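Local coordinates for protein redox-sensing transcriptional repressor Rex (Thermoanaerobacter ethanolicus, PDB 3WGG) that probably modulates transcription in response to the cellular NADH/NAD(+) redox state, acting as a homodimeric DNA-binding repressor with a Rossmann-type nucleotide-binding domain, at residues 87-92 and 151-156; 114-119 and 135-140. All coordinates share one frame; numbering follows the deposited sequence.

Both contacts belong to the Rossmann-type domain of Rex, and their centres lie about 10 Å apart. Contact 1 pairs strands 85-90 and 149-152 in the middle of the mixed sheet. Contact 2 packs the end of strand 110-117, which borders strand 85-90 on its other side, against the start of helix 138-144. Along the chain, contact 2 is nested between the two segments of contact 1, and helix 138-144 leads directly to strand 149-152. They meet where G91 N bonds F116 O and where A92 reaches D117. Both touch the same bound dinucleotide, so together they form much of its adenosine site.

Contact 1: residues 87-92 and 151-156; sequences TIIIGA and ILCIPK. With 8NA (alpha-Diphosphopyridine nucleotide), chain C.
I89 and I90, at the end of a central Rossmann strand, pair in parallel with I151 and L152, just where the chain enters the glycine-rich loop beginning at G91, consistent with a Rossmann GxGxxG motif. Three backbone bonds hold the pair: I151 N to I88 O, I90 N to I151 O (2.7 Å) and C153 N to I90 O. On one face, I89 CG1 lies obliquely across I151, 4.0 Å from its CD1. With CG1 anti to the carbonyl carbon (chi1 -66°), I89 turns its CG2 branch to C153 SG. With both branches gone, as in an alanine here, I151 CD1 and C153 SG would probably face a gap. On the other face, I90 CG1 runs alongside L152 CD2, at 3.9 Å. I90 CG2 comes 3.4 Å from adenine C2A of the nucleotide, and I154 CG2 sits 3.5 Å from its C4A. A CB on G91 would run into C153 O, and the backbone angles there would also press it against the carbonyl oxygen of I90. Strand 110-117 borders strand 85-90 and strand 173-176 borders strand 149-152, while helices 138-144 and 159-168 cover the face carrying I90 and L152.

Contact 2: residues 114-119 and 135-140; sequences GIFDIN and VETVED. With 8NA (alpha-Diphosphopyridine nucleotide), chain C.
V135 N donates to D117 O across 2.9 Å, from 36° above the carbonyl plane, and this bond ties the end of strand 110-117 to the 3-10 turn 135-137 that runs into helix 138-144. One residue back on the strand, the F116 ring packs against the start of that helix. V138 CG2 stands over the middle of one ring face as a CH-pi contact, 3.7 Å from the centroid and only 5° off the normal. T137 OG1 meets the ring edge near CE1, although its hydrogen bond goes to the carbonyl of D134. The F116 CB lies 3.8 Å from V135 CB, so the stem of the phenylalanine packs on the turn while its ring meets T137 and V138. Beyond the strand end, I118 CG2 and V135 CG1 lie side by side at 3.5 Å. I118 also lies against the adenine, its CG1 3.4 Å from C4A.

D117 faces the nucleotide instead, its CG swung anti to the backbone N (chi1 -152°). Its two oxygens divide the adenosine ribose between them: O3B donates to OD1 at 2.9 Å, and O2B donates to OD2. OD2 also accepts N119 N on its anti lone pair at 2.7 Å, an Asx turn, while A92 N bonds OD1. These backbone amides probably fix the rotation of the carboxylate and ease its buried charge. An acid gripping both ribose hydroxyls at the end of this strand is the usual mark of NAD-binding Rossmann folds; it would probably repel the 2'-phosphate of NADP, consistent with a sensor of the NADH/NAD(+) balance.

Contact 1: residues 87-92 and 151-156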
# COMPACT_ATOMS: atom_id res chain seq x y z
N THR A 87 -15.73 -9.23 -7.71
CA THR A 87 -15.65 -8.23 -6.65
C THR A 87 -16.82 -7.28 -6.67
O THR A 87 -17.48 -7.07 -7.70
CB THR A 87 -14.35 -7.40 -6.75
OG1 THR A 87 -14.41 -6.58 -7.92
CG2 THR A 87 -13.16 -8.32 -6.90
N ILE A 88 -17.07 -6.70 -5.50
CA ILE A 88 -17.84 -5.50 -5.43
C ILE A 88 -17.11 -4.43 -4.60
O ILE A 88 -16.25 -4.74 -3.76
CB ILE A 88 -19.19 -5.78 -4.78
CG1 ILE A 88 -18.98 -6.32 -3.36
CG2 ILE A 88 -20.03 -6.71 -5.65
CD1 ILE A 88 -20.34 -6.61 -2.67
N ILE A 89 -17.49 -3.20 -4.81
CA ILE A 89 -16.98 -2.06 -4.03
C ILE A 89 -18.13 -1.44 -3.25
O ILE A 89 -19.21 -1.11 -3.83
CB ILE A 89 -16.38 -1.00 -5.00
CG1 ILE A 89 -15.13 -1.60 -5.70
CG2 ILE A 89 -16.05 0.35 -4.27
CD1 ILE A 89 -14.61 -0.77 -6.88
N ILE A 90 -17.90 -1.19 -1.96
CA ILE A 90 -18.93 -0.46 -1.23
C ILE A 90 -18.36 0.92 -0.98
O ILE A 90 -17.29 1.05 -0.40
CB ILE A 90 -19.29 -1.12 0.11
CG1 ILE A 90 -19.26 -2.65 0.00
CG2 ILE A 90 -20.59 -0.56 0.63
CD1 ILE A 90 -20.28 -3.27 -0.92
N GLY A 91 -19.10 1.94 -1.43
CA GLY A 91 -18.75 3.36 -1.33
C GLY A 91 -18.37 3.81 -2.73
O GLY A 91 -17.35 3.39 -3.27
N ALA A 92 -19.19 4.65 -3.33
CA ALA A 92 -18.87 5.21 -4.63
C ALA A 92 -18.51 6.69 -4.52
O ALA A 92 -18.91 7.48 -5.35
CB ALA A 92 -20.05 5.03 -5.60
N ILE A 151 -14.83 -4.88 -1.33
CA ILE A 151 -13.86 -3.82 -1.15
C ILE A 151 -14.57 -2.65 -0.47
O ILE A 151 -15.57 -2.12 -0.98
CB ILE A 151 -13.27 -3.39 -2.53
CG1 ILE A 151 -12.71 -4.62 -3.27
CG2 ILE A 151 -12.22 -2.22 -2.35
CD1 ILE A 151 -12.38 -4.33 -4.83
N LEU A 152 -14.06 -2.25 0.70
CA LEU A 152 -14.70 -1.22 1.50
C LEU A 152 -14.04 0.12 1.35
O LEU A 152 -12.86 0.29 1.74
CB LEU A 152 -14.64 -1.57 2.98
CG LEU A 152 -15.42 -2.80 3.36
CD1 LEU A 152 -15.17 -2.93 4.84
CD2 LEU A 152 -16.88 -2.51 3.03
N CYS A 153 -14.82 1.08 0.84
CA CYS A 153 -14.35 2.44 0.55
C CYS A 153 -15.34 3.46 1.14
O CYS A 153 -15.66 4.52 0.55
CB CYS A 153 -14.18 2.63 -0.95
SG CYS A 153 -13.03 1.46 -1.72
N ILE A 154 -15.80 3.13 2.35
CA ILE A 154 -16.78 3.95 3.06
C ILE A 154 -16.15 4.63 4.27
O ILE A 154 -15.05 4.27 4.64
CB ILE A 154 -17.97 3.12 3.54
CG1 ILE A 154 -17.50 1.97 4.44
CG2 ILE A 154 -18.78 2.64 2.33
CD1 ILE A 154 -18.58 1.35 5.23
N PRO A 155 -16.86 5.60 4.89
CA PRO A 155 -16.33 6.23 6.10
C PRO A 155 -16.32 5.22 7.25
O PRO A 155 -17.03 4.22 7.21
CB PRO A 155 -17.30 7.41 6.37
CG PRO A 155 -18.09 7.62 5.06
CD PRO A 155 -18.11 6.23 4.42
N LYS A 156 -15.43 5.44 8.21
CA LYS A 156 -15.16 4.50 9.29
C LYS A 156 -16.41 4.11 10.08
O LYS A 156 -16.57 2.97 10.48
CB LYS A 156 -14.26 5.16 10.34
CG LYS A 156 -12.81 5.27 10.04
CD LYS A 156 -12.14 6.02 11.20
CE LYS A 156 -12.51 7.50 11.19
NZ LYS A 156 -13.07 7.93 12.51
PA 8NA C . -16.41 10.26 0.05
O1A 8NA C . -17.23 11.08 1.02
O2A 8NA C . -15.94 10.86 -1.26
O5B 8NA C . -17.17 8.86 -0.19
C5B 8NA C . -17.70 8.03 0.85
C4B 8NA C . -18.92 7.39 0.21
O4B 8NA C . -19.47 6.33 0.97
C3B 8NA C . -20.03 8.41 0.03
O3B 8NA C . -20.39 8.31 -1.35
C2B 8NA C . -21.14 7.89 0.96
O2B 8NA C . -22.44 8.10 0.39
C1B 8NA C . -20.88 6.42 0.94
N9A 8NA C . -21.30 5.71 2.15
C8A 8NA C . -21.34 6.13 3.43
N7A 8NA C . -21.73 5.08 4.20
C5A 8NA C . -21.96 4.03 3.37
C6A 8NA C . -22.39 2.73 3.54
N6A 8NA C . -22.69 2.25 4.76
N1A 8NA C . -22.52 1.93 2.47
C2A 8NA C . -22.27 2.36 1.21
N3A 8NA C . -21.89 3.61 1.01
C4A 8NA C . -21.71 4.45 2.07
O3 8NA C . -15.06 9.80 0.86
PN 8NA C . -13.81 9.14 0.07
O1N 8NA C . -12.86 10.22 -0.35
O2N 8NA C . -14.31 8.22 -1.03
O5D 8NA C . -13.04 8.32 1.24
C5D 8NA C . -13.53 7.12 1.86
C4D 8NA C . -12.62 6.71 3.04
O4D 8NA C . -11.26 7.14 2.78
C3D 8NA C . -12.97 7.34 4.37
O3D 8NA C . -12.59 6.43 5.43
C2D 8NA C . -12.03 8.53 4.46
O2D 8NA C . -11.77 8.70 5.84
C1D 8NA C . -10.78 8.15 3.67
N1N 8NA C . -9.68 7.50 4.47
C2N 8NA C . -8.78 8.29 5.16
C3N 8NA C . -7.76 7.80 5.89
C7N 8NA C . -6.88 8.75 6.59
O7N 8NA C . -7.21 9.93 6.71
N7N 8NA C . -5.72 8.28 7.05
C4N 8NA C . -7.51 6.30 5.96
C5N 8NA C . -8.52 5.53 5.12
C6N 8NA C . -9.51 6.13 4.44

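Contact 2: residues 114-119 and 135-140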
# COMPACT_ATOMS: atom_id res chain seq x y z
N GLY A 114 -20.26 -4.93 -9.27
CA GLY A 114 -21.24 -3.99 -8.74
C GLY A 114 -20.57 -3.01 -7.83
O GLY A 114 -19.49 -3.29 -7.29
N ILE A 115 -21.17 -1.83 -7.71
CA ILE A 115 -20.72 -0.82 -6.78
C ILE A 115 -21.92 -0.32 -6.00
O ILE A 115 -22.98 -0.06 -6.59
CB ILE A 115 -20.07 0.34 -7.51
CG1 ILE A 115 -19.09 -0.19 -8.53
CG2 ILE A 115 -19.41 1.36 -6.53
CD1 ILE A 115 -18.61 0.94 -9.50
N PHE A 116 -21.76 -0.14 -4.69
CA PHE A 116 -22.87 0.16 -3.84
C PHE A 116 -22.67 1.43 -3.02
O PHE A 116 -21.55 1.75 -2.60
CB PHE A 116 -23.16 -1.04 -2.92
CG PHE A 116 -23.49 -2.27 -3.67
CD1 PHE A 116 -24.82 -2.60 -3.93
CD2 PHE A 116 -22.48 -3.07 -4.18
CE1 PHE A 116 -25.11 -3.73 -4.68
CE2 PHE A 116 -22.78 -4.19 -4.94
CZ PHE A 116 -24.08 -4.53 -5.17
N ASP A 117 -23.77 2.16 -2.83
CA ASP A 117 -23.72 3.36 -2.01
C ASP A 117 -25.01 3.57 -1.26
O ASP A 117 -26.00 2.92 -1.56
CB ASP A 117 -23.39 4.57 -2.85
CG ASP A 117 -22.67 5.65 -2.05
OD1 ASP A 117 -21.44 5.72 -2.17
OD2 ASP A 117 -23.32 6.41 -1.29
N ILE A 118 -24.99 4.49 -0.30
CA ILE A 118 -26.18 4.91 0.41
C ILE A 118 -26.78 6.17 -0.18
O ILE A 118 -27.97 6.43 0.01
CB ILE A 118 -25.95 5.18 1.92
CG1 ILE A 118 -24.73 6.08 2.15
CG2 ILE A 118 -25.82 3.92 2.67
CD1 ILE A 118 -24.82 6.84 3.45
N ASN A 119 -25.97 6.95 -0.88
CA ASN A 119 -26.37 8.22 -1.48
C ASN A 119 -27.28 8.03 -2.70
O ASN A 119 -26.80 7.64 -3.78
CB ASN A 119 -25.12 9.03 -1.89
CG ASN A 119 -25.45 10.46 -2.32
OD1 ASN A 119 -26.63 10.82 -2.46
ND2 ASN A 119 -24.42 11.28 -2.54
N VAL A 135 -26.99 0.18 -1.52
CA VAL A 135 -26.29 -0.87 -0.80
C VAL A 135 -27.32 -1.71 -0.03
O VAL A 135 -27.01 -2.76 0.56
CB VAL A 135 -25.22 -0.27 0.17
CG1 VAL A 135 -25.87 0.69 1.20
CG2 VAL A 135 -24.42 -1.36 0.86
N GLU A 136 -28.56 -1.22 -0.02
CA GLU A 136 -29.65 -1.98 0.60
C GLU A 136 -29.75 -3.37 -0.03
O GLU A 136 -29.95 -4.37 0.67
CB GLU A 136 -30.98 -1.22 0.45
CG GLU A 136 -32.10 -1.82 1.22
CD GLU A 136 -31.68 -2.04 2.67
OE1 GLU A 136 -31.03 -1.13 3.27
OE2 GLU A 136 -31.98 -3.14 3.19
N THR A 137 -29.50 -3.44 -1.34
CA THR A 137 -29.61 -4.67 -2.11
C THR A 137 -28.38 -5.55 -2.03
O THR A 137 -28.35 -6.60 -2.66
CB THR A 137 -29.91 -4.40 -3.60
OG1 THR A 137 -28.79 -3.69 -4.21
CG2 THR A 137 -31.20 -3.55 -3.76
N VAL A 138 -27.36 -5.15 -1.27
CA VAL A 138 -26.04 -5.78 -1.47
C VAL A 138 -26.06 -7.26 -1.05
O VAL A 138 -25.42 -8.08 -1.68
CB VAL A 138 -24.91 -5.04 -0.74
CG1 VAL A 138 -24.92 -5.35 0.75
CG2 VAL A 138 -23.56 -5.43 -1.37
N GLU A 139 -26.81 -7.59 -0.00
CA GLU A 139 -26.81 -8.96 0.50
C GLU A 139 -27.41 -9.90 -0.53
O GLU A 139 -26.84 -10.95 -0.85
CB GLU A 139 -27.49 -9.10 1.87
CG GLU A 139 -26.58 -8.65 3.01
CD GLU A 139 -27.14 -8.93 4.42
OE1 GLU A 139 -27.23 -10.09 4.85
OE2 GLU A 139 -27.41 -7.95 5.14
N ASP A 140 -28.54 -9.47 -1.08
CA ASP A 140 -29.13 -10.12 -2.23
C ASP A 140 -28.18 -10.26 -3.42
O ASP A 140 -28.01 -11.36 -3.97
CB ASP A 140 -30.43 -9.41 -2.60
CG ASP A 140 -31.58 -9.79 -1.65
OD1 ASP A 140 -31.36 -10.63 -0.73
OD2 ASP A 140 -32.70 -9.24 -1.81
PA 8NA C . -16.41 10.26 0.05
O1A 8NA C . -17.23 11.08 1.02
O2A 8NA C . -15.94 10.86 -1.26
O5B 8NA C . -17.17 8.86 -0.19
C5B 8NA C . -17.70 8.03 0.85
C4B 8NA C . -18.92 7.39 0.21
O4B 8NA C . -19.47 6.33 0.97
C3B 8NA C . -20.03 8.41 0.03
O3B 8NA C . -20.39 8.31 -1.35
C2B 8NA C . -21.14 7.89 0.96
O2B 8NA C . -22.44 8.10 0.39
C1B 8NA C . -20.88 6.42 0.94
N9A 8NA C . -21.30 5.71 2.15
C8A 8NA C . -21.34 6.13 3.43
N7A 8NA C . -21.73 5.08 4.20
C5A 8NA C . -21.96 4.03 3.37
C6A 8NA C . -22.39 2.73 3.54
N6A 8NA C . -22.69 2.25 4.76
N1A 8NA C . -22.52 1.93 2.47
C2A 8NA C . -22.27 2.36 1.21
N3A 8NA C . -21.89 3.61 1.01
C4A 8NA C . -21.71 4.45 2.07
O3 8NA C . -15.06 9.80 0.86
PN 8NA C . -13.81 9.14 0.07
O1N 8NA C . -12.86 10.22 -0.35
O2N 8NA C . -14.31 8.22 -1.03
O5D 8NA C . -13.04 8.32 1.24
C5D 8NA C . -13.53 7.12 1.86
C4D 8NA C . -12.62 6.71 3.04
O4D 8NA C . -11.26 7.14 2.78
C3D 8NA C . -12.97 7.34 4.37
O3D 8NA C . -12.59 6.43 5.43
C2D 8NA C . -12.03 8.53 4.46
O2D 8NA C . -11.77 8.70 5.84
C1D 8NA C . -10.78 8.15 3.67
N1N 8NA C . -9.68 7.50 4.47
C2N 8NA C . -8.78 8.29 5.16
C3N 8NA C . -7.76 7.80 5.89
C7N 8NA C . -6.88 8.75 6.59
O7N 8NA C . -7.21 9.93 6.71
N7N 8NA C . -5.72 8.28 7.05
C4N 8NA C . -7.51 6.30 5.96
C5N 8NA C . -8.52 5.53 5.12
C6N 8NA C . -9.51 6.13 4.44